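Local structure of PppA (Pseudomonas aeruginosa, 6JKV) at residues P90-V93 and G94-T98; Q102-E105 and R106-E110; L201-L204 and P205-F209; D50-A54 and G55-V59; G112-V116 and S117-S121. The protein is a regulatory component of the type VI secretion system and probably acts as a metal-dependent protein serine/threonine phosphatase of the PP2C family. One frame throughout, in Å; residues are numbered along the deposited sequence.

Contact 1 of 5, residues P90-V93 and G94-T98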
loop_
_atom_site.group_PDB
_atom_site.type_symbol
_atom_site.label_atom_id
_atom_site.label_comp_id
_atom_site.label_asym_id
_atom_site.label_seq_id
_atom_site.Cartn_x
_atom_site.Cartn_y
_atom_site.Cartn_z
ATOM N N PRO A 90 -8.923 -12.532 -11.852
ATOM C CA PRO A 90 -9.131 -11.424 -12.791
ATOM C C PRO A 90 -10.462 -10.687 -12.596
ATOM O O PRO A 90 -10.480 -9.481 -12.733
ATOM C CB PRO A 90 -9.076 -12.082 -14.176
ATOM C CG PRO A 90 -8.273 -13.345 -13.946
ATOM C CD PRO A 90 -8.644 -13.799 -12.546
ATOM N N ALA A 91 -11.539 -11.409 -12.291
ATOM C CA ALA A 91 -12.861 -10.792 -12.032
ATOM C C ALA A 91 -12.785 -9.967 -10.749
ATOM O O ALA A 91 -13.314 -8.845 -10.736
ATOM C CB ALA A 91 -13.951 -11.833 -11.955
ATOM N N TYR A 92 -12.145 -10.514 -9.714
ATOM C CA TYR A 92 -11.930 -9.820 -8.423
ATOM C C TYR A 92 -11.184 -8.510 -8.685
ATOM O O TYR A 92 -11.630 -7.461 -8.211
ATOM C CB TYR A 92 -11.201 -10.725 -7.429
ATOM C CG TYR A 92 -11.176 -10.203 -6.016
ATOM C CD1 TYR A 92 -12.303 -9.641 -5.430
ATOM C CD2 TYR A 92 -10.034 -10.306 -5.243
ATOM C CE1 TYR A 92 -12.287 -9.176 -4.125
ATOM C CE2 TYR A 92 -10.000 -9.840 -3.940
ATOM C CZ TYR A 92 -11.130 -9.281 -3.376
ATOM O OH TYR A 92 -11.096 -8.841 -2.090
ATOM N N VAL A 93 -10.113 -8.574 -9.479
ATOM C CA VAL A 93 -9.259 -7.393 -9.795
ATOM C C VAL A 93 -10.096 -6.349 -10.537
ATOM O O VAL A 93 -9.961 -5.157 -10.198
ATOM C CB VAL A 93 -8.003 -7.799 -10.586
ATOM C CG1 VAL A 93 -7.326 -6.603 -11.229
ATOM C CG2 VAL A 93 -7.035 -8.563 -9.698
ATOM N N GLY A 94 -10.929 -6.774 -11.496
ATOM C CA GLY A 94 -11.886 -5.881 -12.172
ATOM C C GLY A 94 -12.790 -5.166 -11.178
ATOM O O GLY A 94 -12.984 -3.939 -11.319
ATOM N N ALA A 95 -13.308 -5.898 -10.188
ATOM C CA ALA A 95 -14.215 -5.349 -9.153
ATOM C C ALA A 95 -13.451 -4.356 -8.274
ATOM O O ALA A 95 -14.043 -3.321 -7.920
ATOM C CB ALA A 95 -14.827 -6.459 -8.328
ATOM N N LEU A 96 -12.187 -4.656 -7.940
ATOM C CA LEU A 96 -11.336 -3.742 -7.136
ATOM C C LEU A 96 -11.137 -2.431 -7.897
ATOM O O LEU A 96 -11.285 -1.356 -7.273
ATOM C CB LEU A 96 -9.991 -4.402 -6.826
ATOM C CG LEU A 96 -10.046 -5.646 -5.940
ATOM C CD1 LEU A 96 -8.743 -6.412 -6.035
ATOM C CD2 LEU A 96 -10.340 -5.280 -4.494
ATOM N N ARG A 97 -10.811 -2.525 -9.188
ATOM C CA ARG A 97 -10.618 -1.343 -10.068
ATOM C C ARG A 97 -11.874 -0.469 -10.042
ATOM O O ARG A 97 -11.736 0.769 -9.899
ATOM C CB ARG A 97 -10.313 -1.756 -11.509
ATOM C CG ARG A 97 -8.890 -2.246 -11.715
ATOM C CD ARG A 97 -8.675 -2.687 -13.142
ATOM N NE ARG A 97 -7.276 -2.911 -13.478
ATOM C CZ ARG A 97 -6.434 -1.979 -13.917
ATOM N NH1 ARG A 97 -6.828 -0.720 -14.056
ATOM N NH2 ARG A 97 -5.191 -2.312 -14.227
ATOM N N THR A 98 -13.050 -1.083 -10.169
ATOM C CA THR A 98 -14.338 -0.353 -10.239
ATOM C C THR A 98 -14.591 0.335 -8.900
ATOM O O THR A 98 -15.018 1.514 -8.907
ATOM C CB THR A 98 -15.507 -1.271 -10.613
ATOM O OG1 THR A 98 -15.276 -1.783 -11.924
ATOM C CG2 THR A 98 -16.830 -0.539 -10.591
#

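Contact 2 of 5, residues Q102-E105 and R106-E110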
loop_
_atom_site.group_PDB
_atom_site.type_symbol
_atom_site.label_atom_id
_atom_site.label_comp_id
_atom_site.label_asym_id
_atom_site.label_seq_id
_atom_site.Cartn_x
_atom_site.Cartn_y
_atom_site.Cartn_z
ATOM N N GLN A 102 -14.991 4.420 -8.167
ATOM C CA GLN A 102 -16.136 4.993 -7.414
ATOM C C GLN A 102 -15.618 5.830 -6.239
ATOM O O GLN A 102 -16.174 6.922 -6.000
ATOM C CB GLN A 102 -17.070 3.904 -6.887
ATOM C CG GLN A 102 -17.713 3.047 -7.967
ATOM C CD GLN A 102 -18.302 1.769 -7.412
ATOM O OE1 GLN A 102 -18.062 1.383 -6.263
ATOM N NE2 GLN A 102 -19.074 1.079 -8.241
ATOM N N VAL A 103 -14.596 5.336 -5.535
ATOM C CA VAL A 103 -13.971 6.084 -4.409
ATOM C C VAL A 103 -13.390 7.391 -4.952
ATOM O O VAL A 103 -13.600 8.454 -4.323
ATOM C CB VAL A 103 -12.902 5.247 -3.688
ATOM C CG1 VAL A 103 -12.074 6.112 -2.758
ATOM C CG2 VAL A 103 -13.524 4.092 -2.921
ATOM N N ASN A 104 -12.681 7.310 -6.080
ATOM C CA ASN A 104 -12.032 8.484 -6.719
ATOM C C ASN A 104 -13.085 9.554 -7.009
ATOM O O ASN A 104 -12.847 10.739 -6.689
ATOM C CB ASN A 104 -11.296 8.091 -7.999
ATOM C CG ASN A 104 -10.515 9.242 -8.595
ATOM O OD1 ASN A 104 -9.475 9.625 -8.065
ATOM N ND2 ASN A 104 -11.009 9.799 -9.689
ATOM N N GLU A 105 -14.209 9.145 -7.597
ATOM C CA GLU A 105 -15.283 10.088 -8.000
ATOM C C GLU A 105 -15.927 10.736 -6.762
ATOM O O GLU A 105 -16.160 11.969 -6.778
ATOM C CB GLU A 105 -16.324 9.365 -8.846
ATOM C CG GLU A 105 -17.343 10.309 -9.453
ATOM C CD GLU A 105 -18.675 9.628 -9.675
ATOM O OE1 GLU A 105 -19.343 9.336 -8.668
ATOM O OE2 GLU A 105 -19.018 9.348 -10.843
ATOM N N ARG A 106 -16.221 9.939 -5.731
ATOM C CA ARG A 106 -16.822 10.441 -4.469
ATOM C C ARG A 106 -15.885 11.476 -3.828
ATOM O O ARG A 106 -16.376 12.532 -3.369
ATOM C CB ARG A 106 -17.107 9.282 -3.515
ATOM C CG ARG A 106 -17.304 9.691 -2.062
ATOM C CD ARG A 106 -18.746 10.019 -1.749
ATOM N NE ARG A 106 -18.898 10.404 -0.355
ATOM C CZ ARG A 106 -18.966 11.655 0.096
ATOM N NH1 ARG A 106 -18.914 12.686 -0.731
ATOM N NH2 ARG A 106 -19.108 11.875 1.389
ATOM N N VAL A 107 -14.583 11.179 -3.782
ATOM C CA VAL A 107 -13.575 12.065 -3.138
ATOM C C VAL A 107 -13.490 13.361 -3.947
ATOM O O VAL A 107 -13.448 14.448 -3.334
ATOM C CB VAL A 107 -12.212 11.364 -2.984
ATOM C CG1 VAL A 107 -11.097 12.356 -2.691
ATOM C CG2 VAL A 107 -12.279 10.307 -1.897
ATOM N N ARG A 108 -13.485 13.255 -5.275
ATOM C CA ARG A 108 -13.458 14.446 -6.160
ATOM C C ARG A 108 -14.656 15.350 -5.859
ATOM O O ARG A 108 -14.453 16.556 -5.668
ATOM C CB ARG A 108 -13.472 14.031 -7.630
ATOM C CG ARG A 108 -12.168 13.406 -8.098
ATOM C CD ARG A 108 -11.019 14.387 -8.144
ATOM N NE ARG A 108 -11.089 15.239 -9.323
ATOM C CZ ARG A 108 -10.152 16.108 -9.682
ATOM N NH1 ARG A 108 -9.060 16.248 -8.950
ATOM N NH2 ARG A 108 -10.309 16.838 -10.775
ATOM N N GLN A 109 -15.853 14.767 -5.814
ATOM C CA GLN A 109 -17.117 15.483 -5.503
ATOM C C GLN A 109 -16.981 16.196 -4.148
ATOM O O GLN A 109 -17.281 17.408 -4.082
ATOM C CB GLN A 109 -18.291 14.502 -5.521
ATOM C CG GLN A 109 -19.568 15.038 -4.882
ATOM C CD GLN A 109 -20.410 13.938 -4.282
ATOM O OE1 GLN A 109 -19.946 13.190 -3.428
ATOM N NE2 GLN A 109 -21.660 13.839 -4.713
ATOM N N GLU A 110 -16.536 15.477 -3.109
ATOM C CA GLU A 110 -16.474 16.013 -1.724
ATOM C C GLU A 110 -15.450 17.151 -1.653
ATOM O O GLU A 110 -15.752 18.188 -1.028
ATOM C CB GLU A 110 -16.145 14.902 -0.721
ATOM C CG GLU A 110 -16.125 15.376 0.723
ATOM C CD GLU A 110 -17.486 15.756 1.282
ATOM O OE1 GLU A 110 -18.498 15.301 0.732
ATOM O OE2 GLU A 110 -17.524 16.531 2.260
#

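Contact 3 of 5, residues L201-L204 and P205-F209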
loop_
_atom_site.group_PDB
_atom_site.type_symbol
_atom_site.label_atom_id
_atom_site.label_comp_id
_atom_site.label_asym_id
_atom_site.label_seq_id
_atom_site.Cartn_x
_atom_site.Cartn_y
_atom_site.Cartn_z
ATOM N N LEU A 201 1.670 -11.371 -10.581
ATOM C CA LEU A 201 2.714 -12.131 -9.852
ATOM C C LEU A 201 2.344 -13.608 -9.868
ATOM O O LEU A 201 1.176 -13.937 -9.640
ATOM C CB LEU A 201 2.819 -11.618 -8.414
ATOM C CG LEU A 201 3.248 -10.161 -8.241
ATOM C CD1 LEU A 201 2.950 -9.687 -6.825
ATOM C CD2 LEU A 201 4.726 -9.987 -8.558
ATOM N N HIS A 202 3.324 -14.456 -10.156
ATOM C CA HIS A 202 3.269 -15.905 -9.880
ATOM C C HIS A 202 3.816 -16.129 -8.469
ATOM O O HIS A 202 4.957 -15.742 -8.206
ATOM C CB HIS A 202 4.026 -16.672 -10.960
ATOM C CG HIS A 202 4.306 -18.088 -10.596
ATOM N ND1 HIS A 202 3.327 -19.071 -10.582
ATOM C CD2 HIS A 202 5.448 -18.686 -10.207
ATOM C CE1 HIS A 202 3.860 -20.214 -10.207
ATOM N NE2 HIS A 202 5.157 -20.009 -9.986
ATOM N N VAL A 203 2.998 -16.695 -7.591
ATOM C CA VAL A 203 3.350 -16.894 -6.158
ATOM C C VAL A 203 3.904 -18.306 -5.990
ATOM O O VAL A 203 3.286 -19.259 -6.501
ATOM C CB VAL A 203 2.149 -16.663 -5.228
ATOM C CG1 VAL A 203 2.606 -16.586 -3.781
ATOM C CG2 VAL A 203 1.367 -15.422 -5.628
ATOM N N LEU A 204 5.041 -18.415 -5.309
ATOM C CA LEU A 204 5.616 -19.712 -4.887
ATOM C C LEU A 204 5.490 -19.849 -3.377
ATOM O O LEU A 204 5.563 -18.854 -2.653
ATOM C CB LEU A 204 7.087 -19.783 -5.306
ATOM C CG LEU A 204 7.335 -20.000 -6.794
ATOM C CD1 LEU A 204 8.825 -19.969 -7.090
ATOM C CD2 LEU A 204 6.707 -21.308 -7.261
ATOM N N PRO A 205 5.333 -21.090 -2.862
ATOM C CA PRO A 205 5.417 -21.324 -1.424
ATOM C C PRO A 205 6.747 -20.761 -0.907
ATOM O O PRO A 205 7.766 -20.998 -1.529
ATOM C CB PRO A 205 5.338 -22.852 -1.286
ATOM C CG PRO A 205 4.626 -23.296 -2.550
ATOM C CD PRO A 205 5.105 -22.334 -3.619
ATOM N N GLY A 206 6.687 -19.997 0.181
ATOM C CA GLY A 206 7.867 -19.384 0.804
ATOM C C GLY A 206 8.043 -17.935 0.403
ATOM O O GLY A 206 8.923 -17.276 1.004
ATOM N N ASP A 207 7.271 -17.455 -0.580
ATOM C CA ASP A 207 7.287 -16.031 -0.996
ATOM C C ASP A 207 6.779 -15.177 0.160
ATOM O O ASP A 207 5.881 -15.636 0.878
ATOM C CB ASP A 207 6.416 -15.769 -2.225
ATOM C CG ASP A 207 7.050 -16.217 -3.527
ATOM O OD1 ASP A 207 8.197 -16.708 -3.489
ATOM O OD2 ASP A 207 6.380 -16.080 -4.576
ATOM N N SER A 208 7.357 -13.987 0.312
ATOM C CA SER A 208 6.917 -12.938 1.259
ATOM C C SER A 208 6.625 -11.664 0.472
ATOM O O SER A 208 7.233 -11.468 -0.600
ATOM C CB SER A 208 7.953 -12.661 2.314
ATOM O OG SER A 208 7.742 -13.475 3.448
ATOM N N PHE A 209 5.748 -10.833 1.018
ATOM C CA PHE A 209 5.338 -9.551 0.409
ATOM C C PHE A 209 5.271 -8.495 1.499
ATOM O O PHE A 209 4.833 -8.801 2.615
ATOM C CB PHE A 209 3.990 -9.686 -0.296
ATOM C CG PHE A 209 3.968 -10.762 -1.342
ATOM C CD1 PHE A 209 4.430 -10.513 -2.618
ATOM C CD2 PHE A 209 3.485 -12.024 -1.044
ATOM C CE1 PHE A 209 4.404 -11.504 -3.586
ATOM C CE2 PHE A 209 3.451 -13.013 -2.014
ATOM C CZ PHE A 209 3.910 -12.751 -3.280
HETATM O O HOH W 1 5.046 -14.015 -6.409
#

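Contact 4 of 5, residues D50-A54 and G55-V59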
loop_
_atom_site.group_PDB
_atom_site.type_symbol
_atom_site.label_atom_id
_atom_site.label_comp_id
_atom_site.label_asym_id
_atom_site.label_seq_id
_atom_site.Cartn_x
_atom_site.Cartn_y
_atom_site.Cartn_z
ATOM N N ASP A 50 -6.279 -5.660 6.239
ATOM C CA ASP A 50 -5.667 -7.003 6.326
ATOM C C ASP A 50 -6.795 -8.034 6.236
ATOM O O ASP A 50 -7.299 -8.446 7.286
ATOM C CB ASP A 50 -4.836 -7.111 7.605
ATOM C CG ASP A 50 -4.117 -8.437 7.743
ATOM O OD1 ASP A 50 -3.777 -9.034 6.697
ATOM O OD2 ASP A 50 -3.906 -8.879 8.894
ATOM N N ALA A 51 -7.197 -8.410 5.020
ATOM C CA ALA A 51 -8.338 -9.323 4.789
ATOM C C ALA A 51 -7.845 -10.563 4.049
ATOM O O ALA A 51 -8.211 -10.797 2.896
ATOM C CB ALA A 51 -9.452 -8.619 4.043
ATOM N N PRO A 52 -7.030 -11.423 4.699
ATOM C CA PRO A 52 -6.601 -12.667 4.057
ATOM C C PRO A 52 -7.784 -13.612 3.811
ATOM O O PRO A 52 -7.661 -14.457 2.965
ATOM C CB PRO A 52 -5.604 -13.270 5.058
ATOM C CG PRO A 52 -6.024 -12.694 6.394
ATOM C CD PRO A 52 -6.527 -11.303 6.080
ATOM N N GLU A 53 -8.894 -13.422 4.531
ATOM C CA GLU A 53 -10.149 -14.191 4.321
ATOM C C GLU A 53 -10.754 -13.862 2.949
ATOM O O GLU A 53 -11.612 -14.646 2.498
ATOM C CB GLU A 53 -11.162 -13.938 5.443
ATOM C CG GLU A 53 -11.771 -12.543 5.458
ATOM C CD GLU A 53 -10.955 -11.482 6.182
ATOM O OE1 GLU A 53 -9.769 -11.734 6.510
ATOM O OE2 GLU A 53 -11.510 -10.393 6.413
ATOM N N ALA A 54 -10.354 -12.749 2.323
ATOM C CA ALA A 54 -10.783 -12.352 0.962
ATOM C C ALA A 54 -9.590 -12.343 0.001
ATOM O O ALA A 54 -9.765 -11.896 -1.164
ATOM C CB ALA A 54 -11.454 -10.994 0.999
ATOM N N GLY A 55 -8.428 -12.810 0.462
ATOM C CA GLY A 55 -7.163 -12.733 -0.293
ATOM C C GLY A 55 -6.817 -11.301 -0.659
ATOM O O GLY A 55 -6.352 -11.091 -1.767
ATOM N N LEU A 56 -7.044 -10.351 0.249
ATOM C CA LEU A 56 -6.900 -8.903 -0.034
ATOM C C LEU A 56 -6.061 -8.243 1.051
ATOM O O LEU A 56 -6.334 -8.468 2.246
ATOM C CB LEU A 56 -8.271 -8.230 -0.097
ATOM C CG LEU A 56 -8.245 -6.783 -0.589
ATOM C CD1 LEU A 56 -7.640 -6.694 -1.980
ATOM C CD2 LEU A 56 -9.650 -6.200 -0.593
ATOM N N TRP A 57 -5.081 -7.450 0.629
ATOM C CA TRP A 57 -4.213 -6.664 1.537
ATOM C C TRP A 57 -4.007 -5.285 0.930
ATOM O O TRP A 57 -3.658 -5.205 -0.251
ATOM C CB TRP A 57 -2.895 -7.395 1.782
ATOM C CG TRP A 57 -3.127 -8.784 2.282
ATOM C CD1 TRP A 57 -3.325 -9.166 3.574
ATOM C CD2 TRP A 57 -3.220 -9.977 1.490
ATOM N NE1 TRP A 57 -3.524 -10.518 3.643
ATOM C CE2 TRP A 57 -3.452 -11.043 2.378
ATOM C CE3 TRP A 57 -3.114 -10.247 0.125
ATOM C CZ2 TRP A 57 -3.576 -12.361 1.942
ATOM C CZ3 TRP A 57 -3.237 -11.551 -0.307
ATOM C CH2 TRP A 57 -3.473 -12.589 0.589
ATOM N N VAL A 58 -4.245 -4.248 1.721
ATOM C CA VAL A 58 -4.285 -2.853 1.224
ATOM C C VAL A 58 -3.499 -1.985 2.199
ATOM O O VAL A 58 -3.643 -2.175 3.416
ATOM C CB VAL A 58 -5.734 -2.357 1.058
ATOM C CG1 VAL A 58 -5.772 -0.896 0.641
ATOM C CG2 VAL A 58 -6.518 -3.218 0.074
ATOM N N VAL A 59 -2.699 -1.071 1.659
ATOM C CA VAL A 59 -2.152 0.091 2.402
ATOM C C VAL A 59 -2.481 1.360 1.610
ATOM O O VAL A 59 -2.274 1.366 0.390
ATOM C CB VAL A 59 -0.647 -0.062 2.645
ATOM C CG1 VAL A 59 -0.050 1.212 3.229
ATOM C CG2 VAL A 59 -0.347 -1.261 3.534
#

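Contact 5 of 5, residues G112-V116 and S117-S121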
loop_
_atom_site.group_PDB
_atom_site.type_symbol
_atom_site.label_atom_id
_atom_site.label_comp_id
_atom_site.label_asym_id
_atom_site.label_seq_id
_atom_site.Cartn_x
_atom_site.Cartn_y
_atom_site.Cartn_z
ATOM N N GLY A 112 -14.287 19.075 -4.120
ATOM C CA GLY A 112 -14.881 20.194 -4.865
ATOM C C GLY A 112 -15.866 20.958 -4.000
ATOM O O GLY A 112 -15.761 22.199 -3.933
ATOM N N LEU A 113 -16.765 20.238 -3.324
ATOM C CA LEU A 113 -17.796 20.841 -2.443
ATOM C C LEU A 113 -17.118 21.672 -1.347
ATOM O O LEU A 113 -17.512 22.834 -1.155
ATOM C CB LEU A 113 -18.675 19.749 -1.832
ATOM C CG LEU A 113 -19.598 20.215 -0.703
ATOM C CD1 LEU A 113 -20.592 21.265 -1.197
ATOM C CD2 LEU A 113 -20.330 19.038 -0.077
ATOM N N ARG A 114 -16.146 21.093 -0.640
ATOM C CA ARG A 114 -15.509 21.768 0.517
ATOM C C ARG A 114 -14.615 22.918 0.033
ATOM O O ARG A 114 -14.406 23.871 0.803
ATOM C CB ARG A 114 -14.736 20.762 1.370
ATOM C CG ARG A 114 -15.607 19.696 2.019
ATOM C CD ARG A 114 -14.840 18.962 3.099
ATOM N NE ARG A 114 -15.344 17.619 3.353
ATOM C CZ ARG A 114 -14.720 16.701 4.091
ATOM N NH1 ARG A 114 -13.550 16.971 4.649
ATOM N NH2 ARG A 114 -15.264 15.504 4.252
ATOM N N GLY A 115 -14.118 22.847 -1.202
ATOM C CA GLY A 115 -13.214 23.865 -1.766
ATOM C C GLY A 115 -11.790 23.714 -1.259
ATOM O O GLY A 115 -11.038 24.689 -1.356
ATOM N N VAL A 116 -11.424 22.540 -0.742
ATOM C CA VAL A 116 -10.064 22.296 -0.186
ATOM C C VAL A 116 -9.109 22.036 -1.353
ATOM O O VAL A 116 -9.555 21.526 -2.402
ATOM C CB VAL A 116 -10.032 21.134 0.827
ATOM C CG1 VAL A 116 -11.137 21.259 1.864
ATOM C CG2 VAL A 116 -10.080 19.782 0.134
ATOM N N SER A 117 -7.830 22.342 -1.148
ATOM C CA SER A 117 -6.752 22.110 -2.140
ATOM C C SER A 117 -6.274 20.658 -2.086
ATOM O O SER A 117 -6.007 20.099 -3.156
ATOM C CB SER A 117 -5.620 23.071 -1.925
ATOM O OG SER A 117 -6.025 24.399 -2.225
ATOM N N VAL A 118 -6.193 20.066 -0.893
ATOM C CA VAL A 118 -5.623 18.695 -0.711
ATOM C C VAL A 118 -6.679 17.782 -0.091
ATOM O O VAL A 118 -7.121 18.060 1.042
ATOM C CB VAL A 118 -4.342 18.710 0.141
ATOM C CG1 VAL A 118 -3.638 17.363 0.082
ATOM C CG2 VAL A 118 -3.398 19.821 -0.284
ATOM N N MET A 119 -7.048 16.726 -0.813
ATOM C CA MET A 119 -7.910 15.642 -0.288
ATOM C C MET A 119 -7.708 14.410 -1.170
ATOM O O MET A 119 -8.260 14.349 -2.279
ATOM C CB MET A 119 -9.382 16.056 -0.263
ATOM C CG MET A 119 -10.307 14.978 0.298
ATOM S SD MET A 119 -12.038 15.489 0.409
ATOM C CE MET A 119 -11.962 16.753 1.674
ATOM N N GLY A 120 -6.897 13.472 -0.703
ATOM C CA GLY A 120 -6.634 12.254 -1.471
ATOM C C GLY A 120 -5.912 11.216 -0.652
ATOM O O GLY A 120 -5.706 11.407 0.561
ATOM N N SER A 121 -5.530 10.137 -1.313
ATOM C CA SER A 121 -4.768 9.045 -0.683
ATOM C C SER A 121 -4.129 8.198 -1.770
ATOM O O SER A 121 -4.766 7.947 -2.802
ATOM C CB SER A 121 -5.633 8.209 0.226
ATOM O OG SER A 121 -4.931 7.058 0.676
#

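Contact 1 of 5, residues P90-V93 and G94-T98
Y92 and L96, one helical turn apart, meet with the methyl CD1 of L96 over one face of the phenol ring. The methyl sits 4.1 Å above the ring plane but is displaced toward the rim, where CD2 of Y92 is its closest ring atom. The two side chains run at a slant to one another. Y92 holds CG trans to its own backbone N (chi1 -169°), whereas L96 turns CG to the side of its N (chi1 -65°), back over the preceding turn; as a result CG of L96 packs 3.3 Å from the carbonyl O of Y92. That oxygen also accepts the backbone N of L96 at 2.9 Å.

The next pair, V93 and R97, repeats the spacing on an adjoining strip of the helix. CG1 of V93 lies at the edge of the R97 guanidinium, near its plane and 4.3 Å from NE, while CG of R97 rests 3.5 Å from V93 O. The arginine chain is extended from CG to NE, and its NH2 forms a salt bridge with E198.

Both strips belong to the face of helix 89-114 that packs on a beta sheet: Y92 and L96 reach L56 of strand 56-63 and A127 of strand 120-129, and V93, L96 and R97 cover L136 of strand 132-138.

Contact 2 of 5, residues Q102-E105 and R106-E110
The carbonyl O of V103 accepts the backbone N of V107 at 2.9 Å, one rung of the regular i to i+4 ladder in helix 89-114. CG2 of V107 closes over the same oxygen at 3.3 Å, and it lies 4.3 Å from CG1 of V103, so the two valines form a continuous apolar strip against helix 69-82, where V103 meets I76 and T79 and V107 meets V72.

On another strip N104 and R108 extend alongside each other in one direction, the amide of N104 and the guanidinium of R108 almost parallel (6°). R108 turns CG to the side of its own backbone N (chi1 -71°), which brings CG to 3.1 Å from N104 O, and the chain then bends twice more. Both polar ends reach the same loop: N104 takes the N-H of G189 on OD1 and gives ND2 to H191 O, while R108 NH2 forms a salt bridge with E192.

Further on, R106 curls at chi2 (89°) and places NH1 between two acceptors. E110 OE1 receives it at 3.0 Å, close to the guanidinium plane and on the anti side of the carboxylate; Q109 OE1 receives it at 2.9 Å along a more bent path.

E110 is also bridged through OE2 to R114, so its carboxylate lies between two arginines and its negative charge is probably well stabilised. The buried N104 amide, bonded at both ends, is held against rotation, and its carboxamide can join helix to loop without any charge.

Contact 3 of 5, residues L201-L204 and P205-F209
L204 and D207 bind each other twice across a type II beta turn. The backbone N of D207 gives the turn bond to L204 O at 3.0 Å, and the aspartate side chain returns to take the N-H of L204 on OD2 at 2.8 Å, with an almost straight N-H...O angle of 178°. D207 sets its CG to the side of its own N (chi1 -77°), and this folds the carboxylate back toward the N-H of L204; the donor comes from above the carboxylate plane. P205 and G206 occupy the corner, and the positive phi of G206 favours glycine.

Beyond the turn, F209 receives two aliphatic groups. CG1 of V203, trans to its backbone N, meets the ring edge near its plane, 4.1 Å from CE2. L201 runs antiparallel alongside F209, its CD1 4.0 Å from CE1. L201, on strand 197-202, and V203 just beyond it thus pack on F209 of strand 208-212, in the other sheet.

OD2 of D207 also accepts a bound water at 3.1 Å and forms a salt bridge with R147. Several donors around one buried carboxylate oxygen would be expected to favour the ionised form and fix the turn.

Contact 4 of 5, residues D50-A54 and G55-V59
A beta hairpin joins strands 46-51 and 56-63, and its tip carries a G1 beta bulge in which G55 and L56 both face A51. A51 and L56 form a hydrogen-bonded antiparallel pair: A51 N gives to L56 O and L56 N to A51 O, each at 2.9 Å. The oxygen of A51 is used again by A54 N, which comes from the face of the carbonyl plane opposite to L56 N. G55 N turns to P52 O at 3.1 Å, standing well above the plane of that carbonyl. G55 has positive phi (57°), a conformation that favours glycine.

D50 and W57 make the adjoining non-hydrogen-bonded pair. The indole has chi1 -55°, with CG beside its own N, and lies back over the hairpin: the carbonyl carbon of G55 sits 3.6 Å above one face, toward the rim. At the pyrrole edge, in the ring plane, OD1 of D50 is 3.2 Å from CD1. The same oxygen is hydrogen-bonded to OG of S31. P52 crosses the indole at about a right angle, its CB 3.8 Å from CZ2.

The two sides of the hairpin meet different neighbours. W57 faces L257 and V259 of the other sheet, whereas A54 and L56 pack against Y92 of helix 89-114. One extra residue on the second strand, a glycine with positive phi followed by the paired L56, is the classic G1 bulge of a hairpin end, set here in the beta sandwich of the PP2C fold.

Contact 5 of 5, residues G112-V116 and S117-S121
The guanidinium of R114 carries the methyl CE of M119 on one face, 3.3 Å above the plane and displaced toward the rim; NH1 is its closest atom, at 3.4 Å. The two side chains cross at about a right angle. M119 runs straight through chi1 and chi2 and then bends at chi3 (-67°), which swings CE across to the arginine. R114 itself is extended from CG to NE. Its polar atoms look elsewhere: NE makes a salt bridge with E110, NH1 gives a hydrogen bond to A67 O, and the group has a cation-pi contact with F71.

This is the loop that takes the chain out of helix 89-114 and into strand 120-129. G115 is the first residue to leave helical geometry, with positive phi (78°), a position where glycine is favoured. V116 follows, with CG2 flanked by both its backbone N and its carbonyl carbon; this methyl packs 3.8 Å from CB of M119 and 3.5 Å from the carbonyl O of V118. M119 continues inward to V72 of helix 69-82 and V107 of helix 89-114. V118 heads the other way, onto M63, and its side chain is about 9 Å from a bound manganese ion.

How the contacts relate
Along the chain the order is contact 4, then contacts 1, 2 and 5, then contact 3. Contacts 1, 2 and 5 follow helix 89-114 from its start to its exit; the centres of 1 and 2 lie about 18 Å apart, those of 2 and 5 about 10 Å, where V107 and E110 touch M119. Contact 4 packs against contact 1, with L56 and A54 against Y92. Contacts 3, 4 and 5 all reach the sheet containing strands 56-63 and 120-129, and contact 3 passes from it to the second sheet. Contacts 3 and 5 lie about 38 Å apart between centres. One long helix thus runs along a sheet from its hairpin end to the manganese end.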